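Local coordinates for protein chaperone CupB2 (Pseudomonas aeruginosa, PDB 3Q48) that probably acts as a periplasmic chaperone of the pilus-assembly family, assisting the folding of fimbrial subunits before they are built into surface fibres, at residues V46-S51 / F114-L119; L97-L102 / F140-R145; Q77-V82 / L102-P107. All blocks are in the same frame, centred on the assembly; numbering follows the deposited sequence.

Overall arrangement
From the N terminus, strand 45-52 is met first. Interaction 1 joins it to strand 112-121 across the core, closing a loop that takes in the strands between. Nested within that loop is interaction 3, in which residues 77-82 meet residues 102-107 at the open end of the hairpin formed by strands 80-89 and 93-101. Interaction 2 crosses both: it leaves from residues 97-102, sharing Leu102 with interaction 3, and closes on residues 140-145. Interactions 1 and 2 bridge the two layers of the N-terminal immunoglobulin-like domain, with centres about 8 Å apart, whereas interaction 3 lies at one end of that sandwich, joining the loop after strand 93-101 to the start of strand 80-89.

Interaction 1 of 3, residues V46-S51 / F114-L119; sequences VTLRVS and FWLNIL
Leu48 and Leu116 reach toward each other from facing strands and meet tip to tip, the two CD2 methyls standing 3.4 Å apart. In both residues CG lies anti to the backbone N (chi1 163° in Leu48 and 177° in Leu116), which extends each side chain into the space between the strands. That reach is needed, because the CA atoms of Leu48 and Leu116 are 10.7 Å apart, far beyond the spacing of strands paired within one sheet. Two residues on, the backbones have drawn closer, with 8.9 Å between the CA atoms of Val50 and Ile118, and a shorter side chain suffices on one side. Val50 offers CG1 to the CD1 methyl of Ile118, a looser meeting at 4.4 Å. Here the chi2 of Ile118, -61°, bends CD1 out of the extended course, and it is this methyl that meets Val50. Leu97 of strand 93-101 packs against Leu48, Val50 and Ile118, and so fills in beside both pairs, while Val37 lies against Leu116.

The residues in between obey the alternation of a beta strand. Thr47 and Arg49, both polar, face outward where water can reach them. On the other strand Asn117 is buried on the far side, its amide oxygen bonded to Arg137 and Arg139 and its nitrogen to Asp65, so polarity there is paid for by partners. Branched aliphatic side chains meeting between two layers that share no backbone bonds at this point are the hallmark of a beta sandwich core, here that of the immunoglobulin-like N-terminal domain of PapD-type chaperones.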
loop_
_atom_site.group_PDB
_atom_site.type_symbol
_atom_site.label_atom_id
_atom_site.label_comp_id
_atom_site.label_asym_id
_atom_site.label_seq_id
_atom_site.Cartn_x
_atom_site.Cartn_y
_atom_site.Cartn_z
ATOM N N VAL A 46 4.798 5.458 14.714
ATOM C CA VAL A 46 5.276 6.236 13.552
ATOM C C VAL A 46 4.276 7.363 13.310
ATOM O O VAL A 46 3.058 7.169 13.513
ATOM C CB VAL A 46 5.509 5.414 12.195
ATOM C CG1 VAL A 46 6.380 4.134 12.400
ATOM C CG2 VAL A 46 4.215 5.075 11.482
ATOM N N THR A 47 4.778 8.528 12.904
ATOM C CA THR A 47 3.937 9.689 12.623
ATOM C C THR A 47 3.725 9.866 11.126
ATOM O O THR A 47 4.366 9.216 10.323
ATOM C CB THR A 47 4.510 11.002 13.203
ATOM O OG1 THR A 47 5.722 11.304 12.533
ATOM C CG2 THR A 47 4.802 10.886 14.653
ATOM N N LEU A 48 2.816 10.766 10.767
ATOM C CA LEU A 48 2.320 10.947 9.409
ATOM C C LEU A 48 1.707 12.332 9.370
ATOM O O LEU A 48 0.949 12.695 10.271
ATOM C CB LEU A 48 1.217 9.906 9.136
ATOM C CG LEU A 48 0.280 10.167 7.939
ATOM C CD1 LEU A 48 0.896 9.660 6.677
ATOM C CD2 LEU A 48 -1.124 9.540 8.131
ATOM N N ARG A 49 2.014 13.108 8.335
ATOM C CA ARG A 49 1.423 14.452 8.181
ATOM C C ARG A 49 0.223 14.413 7.248
ATOM O O ARG A 49 0.275 13.735 6.202
ATOM C CB ARG A 49 2.439 15.459 7.669
ATOM C CG ARG A 49 3.591 15.643 8.587
ATOM C CD ARG A 49 4.548 16.648 7.983
ATOM N NE ARG A 49 5.802 16.751 8.741
ATOM C CZ ARG A 49 6.786 17.604 8.450
ATOM N NH1 ARG A 49 6.662 18.441 7.425
ATOM N NH2 ARG A 49 7.892 17.629 9.184
ATOM N N VAL A 50 -0.847 15.114 7.643
ATOM C CA VAL A 50 -1.968 15.374 6.771
ATOM C C VAL A 50 -2.149 16.874 6.605
ATOM O O VAL A 50 -2.336 17.571 7.572
ATOM C CB VAL A 50 -3.291 14.745 7.282
ATOM C CG1 VAL A 50 -3.098 13.259 7.604
ATOM C CG2 VAL A 50 -3.812 15.490 8.502
ATOM N N SER A 51 -2.080 17.361 5.372
ATOM C CA SER A 51 -2.185 18.782 5.055
ATOM C C SER A 51 -3.580 19.163 4.599
ATOM O O SER A 51 -4.266 18.403 3.903
ATOM C CB SER A 51 -1.235 19.172 3.925
ATOM O OG SER A 51 0.105 18.868 4.237
ATOM N N PHE A 114 -2.338 -3.630 6.545
ATOM C CA PHE A 114 -3.447 -2.893 7.150
ATOM C C PHE A 114 -3.777 -1.635 6.327
ATOM O O PHE A 114 -3.060 -1.282 5.363
ATOM C CB PHE A 114 -3.112 -2.543 8.588
ATOM C CG PHE A 114 -2.997 -3.760 9.492
ATOM C CD1 PHE A 114 -4.115 -4.255 10.158
ATOM C CD2 PHE A 114 -1.792 -4.426 9.637
ATOM C CE1 PHE A 114 -4.036 -5.382 10.986
ATOM C CE2 PHE A 114 -1.694 -5.601 10.479
ATOM C CZ PHE A 114 -2.819 -6.051 11.152
ATOM N N TRP A 115 -4.868 -0.963 6.663
ATOM C CA TRP A 115 -5.275 0.158 5.843
ATOM C C TRP A 115 -5.530 1.338 6.737
ATOM O O TRP A 115 -6.220 1.217 7.740
ATOM C CB TRP A 115 -6.520 -0.187 5.020
ATOM C CG TRP A 115 -6.316 -1.307 4.001
ATOM C CD1 TRP A 115 -6.387 -2.693 4.224
ATOM C CD2 TRP A 115 -5.969 -1.145 2.619
ATOM N NE1 TRP A 115 -6.166 -3.352 3.042
ATOM C CE2 TRP A 115 -5.901 -2.432 2.050
ATOM C CE3 TRP A 115 -5.764 -0.031 1.799
ATOM C CZ2 TRP A 115 -5.588 -2.635 0.698
ATOM C CZ3 TRP A 115 -5.498 -0.233 0.447
ATOM C CH2 TRP A 115 -5.414 -1.525 -0.083
ATOM N N LEU A 116 -4.915 2.467 6.415
ATOM C CA LEU A 116 -5.209 3.709 7.112
ATOM C C LEU A 116 -6.267 4.428 6.325
ATOM O O LEU A 116 -6.141 4.568 5.092
ATOM C CB LEU A 116 -3.974 4.583 7.221
ATOM C CG LEU A 116 -4.096 5.946 7.864
ATOM C CD1 LEU A 116 -4.643 5.911 9.292
ATOM C CD2 LEU A 116 -2.703 6.560 7.820
ATOM N N ASN A 117 -7.349 4.808 7.018
ATOM C CA ASN A 117 -8.408 5.610 6.397
ATOM C C ASN A 117 -8.333 7.056 6.940
ATOM O O ASN A 117 -8.075 7.262 8.128
ATOM C CB ASN A 117 -9.764 5.054 6.710
ATOM C CG ASN A 117 -9.957 3.657 6.239
ATOM O OD1 ASN A 117 -10.325 3.431 5.082
ATOM N ND2 ASN A 117 -9.793 2.691 7.157
ATOM N N ILE A 118 -8.549 8.043 6.074
ATOM C CA ILE A 118 -8.620 9.447 6.488
ATOM C C ILE A 118 -9.883 9.970 5.891
ATOM O O ILE A 118 -10.065 9.901 4.690
ATOM C CB ILE A 118 -7.481 10.298 5.931
ATOM C CG1 ILE A 118 -6.069 9.779 6.371
ATOM C CG2 ILE A 118 -7.761 11.843 6.144
ATOM C CD1 ILE A 118 -5.759 9.759 7.855
ATOM N N LEU A 119 -10.763 10.494 6.725
ATOM C CA LEU A 119 -12.012 11.059 6.252
ATOM C C LEU A 119 -12.068 12.543 6.611
ATOM O O LEU A 119 -11.855 12.942 7.799
ATOM C CB LEU A 119 -13.184 10.317 6.885
ATOM C CG LEU A 119 -14.586 10.659 6.413
ATOM C CD1 LEU A 119 -14.712 10.579 4.912
ATOM C CD2 LEU A 119 -15.578 9.709 7.034
#

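Interaction 2 of 3, residues L97-L102 / F140-R145; sequences LRIAYL and FKLFFR
Tyr101 and Phe144 make the close part of this contact. Phe144 brings CE1 over the centre of one face of the Tyr101 ring, 3.7 Å above its plane, and CZ follows along the same face toward the hydroxyl end, 3.9 Å from CZ of Tyr101. The two side chains cross at about a right angle, while the ring planes are inclined at 46° with centroids 4.8 Å apart, an oblique arrangement that is neither stacked nor T-shaped. The first torsions (chi1 177° in Tyr101, -178° in Phe144) swing each ring beside its own carbonyl carbon and extend it across to the other strand. Thus extended, the two rings bridge the 9.4 Å between the CA atoms of Tyr101 and Phe144 with broad contact.

Two residues earlier on each strand the fit relaxes. Ile99 and Leu142, more widely spaced with 10.3 Å between their CA atoms, just reach one another through CG2 of Ile99 and CD1 of Leu142, at 4.3 Å. Phe39 touches Tyr101, Leu142 and Phe144, and so joins the aromatic end of the contact to the aliphatic one.

Toward solvent the character changes. Arg98 points away from the core and forms a salt bridge with Glu45, and Leu102, where the strand has given way to loop, is exposed. Separately, Arg145 forms salt bridges with Glu111 and with Asp235 of the C-terminal domain, linking the two domains.

Tyrosine suits the margin between these regimes: its carbon face is given to Phe144, while its hydroxyl is hydrogen-bonded to the carbonyl O of Ala104. The contact itself is therefore apolar, implying cohesion by dispersion and the exclusion of water, with polar bonding confined to its border.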
loop_
_atom_site.group_PDB
_atom_site.type_symbol
_atom_site.label_atom_id
_atom_site.label_comp_id
_atom_site.label_asym_id
_atom_site.label_seq_id
_atom_site.Cartn_x
_atom_site.Cartn_y
_atom_site.Cartn_z
ATOM N N LEU A 97 -0.536 12.947 12.639
ATOM C CA LEU A 97 -1.249 11.818 13.230
ATOM C C LEU A 97 -0.203 10.870 13.712
ATOM O O LEU A 97 0.855 10.750 13.097
ATOM C CB LEU A 97 -2.130 11.081 12.226
ATOM C CG LEU A 97 -3.116 11.853 11.368
ATOM C CD1 LEU A 97 -3.650 10.872 10.378
ATOM C CD2 LEU A 97 -4.272 12.526 12.183
ATOM N N ARG A 98 -0.518 10.173 14.795
ATOM C CA ARG A 98 0.417 9.306 15.432
ATOM C C ARG A 98 -0.149 7.917 15.428
ATOM O O ARG A 98 -1.217 7.681 15.969
ATOM C CB ARG A 98 0.677 9.819 16.845
ATOM C CG ARG A 98 1.844 9.222 17.490
ATOM C CD ARG A 98 1.997 9.770 18.858
ATOM N NE ARG A 98 2.717 11.035 18.783
ATOM C CZ ARG A 98 3.999 11.159 18.414
ATOM N NH1 ARG A 98 4.724 10.097 18.065
ATOM N NH2 ARG A 98 4.561 12.357 18.377
ATOM N N ILE A 99 0.575 6.997 14.789
ATOM C CA ILE A 99 0.215 5.552 14.752
ATOM C C ILE A 99 1.045 4.692 15.714
ATOM O O ILE A 99 2.258 4.602 15.562
ATOM C CB ILE A 99 0.333 5.015 13.346
ATOM C CG1 ILE A 99 -0.499 5.910 12.401
ATOM C CG2 ILE A 99 -0.121 3.534 13.321
ATOM C CD1 ILE A 99 -0.252 5.657 10.914
ATOM N N ALA A 100 0.383 4.090 16.708
ATOM C CA ALA A 100 1.029 3.210 17.744
ATOM C C ALA A 100 0.659 1.743 17.618
ATOM O O ALA A 100 -0.499 1.426 17.451
ATOM C CB ALA A 100 0.703 3.686 19.164
ATOM N N TYR A 101 1.657 0.864 17.710
ATOM C CA TYR A 101 1.454 -0.578 17.657
ATOM C C TYR A 101 1.255 -1.161 19.035
ATOM O O TYR A 101 2.093 -0.942 19.900
ATOM C CB TYR A 101 2.693 -1.228 17.048
ATOM C CG TYR A 101 2.689 -2.747 16.985
ATOM C CD1 TYR A 101 1.552 -3.462 16.561
ATOM C CD2 TYR A 101 3.836 -3.471 17.312
ATOM C CE1 TYR A 101 1.574 -4.870 16.505
ATOM C CE2 TYR A 101 3.872 -4.847 17.246
ATOM C CZ TYR A 101 2.752 -5.552 16.855
ATOM O OH TYR A 101 2.807 -6.932 16.785
ATOM N N LEU A 102 0.180 -1.913 19.252
ATOM C CA LEU A 102 0.078 -2.720 20.496
ATOM C C LEU A 102 0.603 -4.154 20.308
ATOM O O LEU A 102 -0.108 -5.014 19.751
ATOM C CB LEU A 102 -1.346 -2.783 21.057
ATOM C CG LEU A 102 -1.450 -3.759 22.252
ATOM C CD1 LEU A 102 -0.776 -3.180 23.528
ATOM C CD2 LEU A 102 -2.917 -4.252 22.562
ATOM N N PHE A 140 -5.062 4.443 2.607
ATOM C CA PHE A 140 -3.587 4.127 2.437
ATOM C C PHE A 140 -3.118 2.748 2.971
ATOM O O PHE A 140 -3.548 2.294 4.025
ATOM C CB PHE A 140 -2.711 5.221 3.101
ATOM C CG PHE A 140 -3.140 6.599 2.729
ATOM C CD1 PHE A 140 -2.635 7.202 1.572
ATOM C CD2 PHE A 140 -4.156 7.251 3.455
ATOM C CE1 PHE A 140 -3.105 8.481 1.160
ATOM C CE2 PHE A 140 -4.615 8.493 3.069
ATOM C CZ PHE A 140 -4.094 9.126 1.925
ATOM N N LYS A 141 -2.213 2.096 2.253
ATOM C CA LYS A 141 -1.718 0.836 2.698
ATOM C C LYS A 141 -0.833 1.065 3.892
ATOM O O LYS A 141 0.004 1.994 3.884
ATOM C CB LYS A 141 -0.917 0.162 1.592
ATOM C CG LYS A 141 -1.770 -0.340 0.506
ATOM C CD LYS A 141 -0.938 -0.726 -0.717
ATOM C CE LYS A 141 -1.936 -0.867 -1.904
ATOM N NZ LYS A 141 -1.288 -1.119 -3.223
ATOM N N LEU A 142 -0.995 0.211 4.905
ATOM C CA LEU A 142 -0.039 0.157 6.021
ATOM C C LEU A 142 0.672 -1.211 6.037
ATOM O O LEU A 142 0.050 -2.264 6.132
ATOM C CB LEU A 142 -0.739 0.459 7.343
ATOM C CG LEU A 142 0.040 0.951 8.592
ATOM C CD1 LEU A 142 -0.938 1.375 9.661
ATOM C CD2 LEU A 142 0.913 -0.104 9.194
ATOM N N PHE A 143 1.979 -1.195 5.889
ATOM C CA PHE A 143 2.784 -2.403 5.904
ATOM C C PHE A 143 3.497 -2.591 7.259
ATOM O O PHE A 143 4.430 -1.866 7.612
ATOM C CB PHE A 143 3.825 -2.399 4.764
ATOM C CG PHE A 143 3.233 -2.210 3.382
ATOM C CD1 PHE A 143 2.556 -3.242 2.746
ATOM C CD2 PHE A 143 3.391 -1.003 2.712
ATOM C CE1 PHE A 143 2.013 -3.061 1.445
ATOM C CE2 PHE A 143 2.873 -0.804 1.418
ATOM C CZ PHE A 143 2.205 -1.817 0.783
ATOM N N PHE A 144 3.050 -3.574 8.027
ATOM C CA PHE A 144 3.807 -3.938 9.217
ATOM C C PHE A 144 4.921 -4.846 8.763
ATOM O O PHE A 144 4.651 -5.890 8.131
ATOM C CB PHE A 144 2.971 -4.704 10.189
ATOM C CG PHE A 144 3.693 -5.040 11.407
ATOM C CD1 PHE A 144 3.879 -4.063 12.399
ATOM C CD2 PHE A 144 4.230 -6.317 11.576
ATOM C CE1 PHE A 144 4.568 -4.360 13.604
ATOM C CE2 PHE A 144 4.965 -6.644 12.779
ATOM C CZ PHE A 144 5.131 -5.654 13.791
ATOM N N ARG A 145 6.159 -4.443 9.087
ATOM C CA ARG A 145 7.339 -5.113 8.595
ATOM C C ARG A 145 8.267 -5.638 9.725
ATOM O O ARG A 145 8.957 -4.841 10.407
ATOM C CB ARG A 145 8.083 -4.202 7.638
ATOM C CG ARG A 145 9.237 -4.859 6.950
ATOM C CD ARG A 145 9.878 -3.860 6.022
ATOM N NE ARG A 145 9.003 -3.539 4.889
ATOM C CZ ARG A 145 9.180 -2.491 4.078
ATOM N NH1 ARG A 145 10.206 -1.644 4.289
ATOM N NH2 ARG A 145 8.345 -2.310 3.048
#

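Interaction 3 of 3, residues Q77-V82 / L102-P107; sequences QVPFSV and LKAPLP
The backbones of residues 77-82 and 102-107 come together at a single hydrogen bond: the amide N of Leu102 donates to the carbonyl O of Pro79 over 2.8 Å. It is nearly straight at the hydrogen, 166°, although the donor is tilted 27° from the carbonyl plane. Beyond this point the segments diverge, one into the loop before strand 80-89 and the other into the irregular stretch leading to strand 112-121.

Backbone pairing of Ser81 with Ala100 carries the same association inward, so the Pro79 bond lies at the open end of the antiparallel beta hairpin formed by strands 80-89 and 93-101, at one end of the immunoglobulin-like sandwich. Pro79 accepts from Leu102 N through its carbonyl but, having no N-H, cannot return a bond to Leu102, which is consistent with the pairing ending here.

Its ring supplies the apolar side of the contact. CB of Pro79 lies 3.7 Å from the CB methyl of Ala104, a residue small enough to let the loop approach. Leu106 arrives farther along the loop and sets CD1 4.4 Å from CG of Pro79, while also touching Phe114 and Phe144 of the core.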
loop_
_atom_site.group_PDB
_atom_site.type_symbol
_atom_site.label_atom_id
_atom_site.label_comp_id
_atom_site.label_asym_id
_atom_site.label_seq_id
_atom_site.Cartn_x
_atom_site.Cartn_y
_atom_site.Cartn_z
ATOM N N GLN A 77 -10.546 -5.153 16.257
ATOM C CA GLN A 77 -9.465 -5.197 17.229
ATOM C C GLN A 77 -8.102 -5.269 16.539
ATOM O O GLN A 77 -7.286 -6.112 16.879
ATOM C CB GLN A 77 -9.661 -6.373 18.195
ATOM C CG GLN A 77 -10.947 -6.284 19.064
ATOM C CD GLN A 77 -10.670 -5.961 20.544
ATOM O OE1 GLN A 77 -11.068 -4.903 21.061
ATOM N NE2 GLN A 77 -9.998 -6.889 21.234
ATOM N N VAL A 78 -7.866 -4.404 15.552
ATOM C CA VAL A 78 -6.558 -4.310 14.933
ATOM C C VAL A 78 -5.595 -3.735 15.959
ATOM O O VAL A 78 -5.998 -2.880 16.770
ATOM C CB VAL A 78 -6.560 -3.445 13.667
ATOM C CG1 VAL A 78 -7.610 -3.950 12.690
ATOM C CG2 VAL A 78 -6.740 -1.975 14.004
ATOM N N PRO A 79 -4.322 -4.193 15.931
ATOM C CA PRO A 79 -3.342 -3.785 16.925
ATOM C C PRO A 79 -2.742 -2.403 16.684
ATOM O O PRO A 79 -1.619 -2.153 17.073
ATOM C CB PRO A 79 -2.251 -4.842 16.775
ATOM C CG PRO A 79 -2.261 -5.155 15.358
ATOM C CD PRO A 79 -3.697 -5.018 14.887
ATOM N N PHE A 80 -3.482 -1.515 16.046
ATOM C CA PHE A 80 -3.010 -0.147 15.888
ATOM C C PHE A 80 -4.034 0.852 16.428
ATOM O O PHE A 80 -5.226 0.597 16.380
ATOM C CB PHE A 80 -2.637 0.137 14.430
ATOM C CG PHE A 80 -1.604 -0.790 13.884
ATOM C CD1 PHE A 80 -0.271 -0.562 14.132
ATOM C CD2 PHE A 80 -1.981 -1.904 13.131
ATOM C CE1 PHE A 80 0.690 -1.395 13.655
ATOM C CE2 PHE A 80 -1.022 -2.796 12.636
ATOM C CZ PHE A 80 0.325 -2.538 12.904
ATOM N N SER A 81 -3.558 1.954 16.992
ATOM C CA SER A 81 -4.403 3.080 17.306
ATOM C C SER A 81 -3.893 4.314 16.531
ATOM O O SER A 81 -2.743 4.376 16.163
ATOM C CB SER A 81 -4.392 3.326 18.806
ATOM O OG SER A 81 -3.116 3.829 19.194
ATOM N N VAL A 82 -4.768 5.274 16.256
ATOM C CA VAL A 82 -4.365 6.527 15.645
ATOM C C VAL A 82 -4.804 7.649 16.549
ATOM O O VAL A 82 -5.986 7.808 16.843
ATOM C CB VAL A 82 -4.945 6.752 14.243
ATOM C CG1 VAL A 82 -4.180 7.918 13.521
ATOM C CG2 VAL A 82 -4.789 5.518 13.435
ATOM N N LEU A 102 0.180 -1.913 19.252
ATOM C CA LEU A 102 0.078 -2.720 20.496
ATOM C C LEU A 102 0.603 -4.154 20.308
ATOM O O LEU A 102 -0.108 -5.014 19.751
ATOM C CB LEU A 102 -1.346 -2.783 21.057
ATOM C CG LEU A 102 -1.450 -3.759 22.252
ATOM C CD1 LEU A 102 -0.776 -3.180 23.528
ATOM C CD2 LEU A 102 -2.917 -4.252 22.562
ATOM N N LYS A 103 1.831 -4.407 20.773
ATOM C CA LYS A 103 2.452 -5.731 20.642
ATOM C C LYS A 103 1.400 -6.863 20.613
ATOM O O LYS A 103 0.815 -7.233 21.637
ATOM C CB LYS A 103 3.472 -5.939 21.763
ATOM C CG LYS A 103 4.106 -7.342 21.797
ATOM C CD LYS A 103 5.438 -7.441 21.016
ATOM C CE LYS A 103 6.026 -8.865 21.098
ATOM N NZ LYS A 103 5.053 -9.899 20.579
ATOM N N ALA A 104 1.135 -7.364 19.415
ATOM C CA ALA A 104 0.163 -8.432 19.219
ATOM C C ALA A 104 0.717 -9.463 18.221
ATOM O O ALA A 104 1.506 -9.115 17.363
ATOM C CB ALA A 104 -1.180 -7.852 18.727
ATOM N N PRO A 105 0.313 -10.737 18.343
ATOM C CA PRO A 105 0.758 -11.813 17.413
ATOM C C PRO A 105 0.435 -11.577 15.929
ATOM O O PRO A 105 -0.731 -11.708 15.511
ATOM C CB PRO A 105 0.024 -13.070 17.925
ATOM C CG PRO A 105 -0.987 -12.558 18.955
ATOM C CD PRO A 105 -0.412 -11.283 19.503
ATOM N N LEU A 106 1.464 -11.205 15.161
ATOM C CA LEU A 106 1.390 -11.029 13.706
ATOM C C LEU A 106 2.502 -11.860 13.056
ATOM O O LEU A 106 3.540 -12.084 13.692
ATOM C CB LEU A 106 1.593 -9.561 13.351
ATOM C CG LEU A 106 0.503 -8.532 13.660
ATOM C CD1 LEU A 106 1.140 -7.172 13.533
ATOM C CD2 LEU A 106 -0.730 -8.687 12.723
ATOM N N PRO A 107 2.304 -12.321 11.795
ATOM C CA PRO A 107 3.367 -13.172 11.277
ATOM C C PRO A 107 4.741 -12.509 11.392
ATOM O O PRO A 107 4.879 -11.284 11.224
ATOM C CB PRO A 107 2.957 -13.424 9.815
ATOM C CG PRO A 107 1.501 -13.252 9.793
ATOM C CD PRO A 107 1.168 -12.225 10.846
#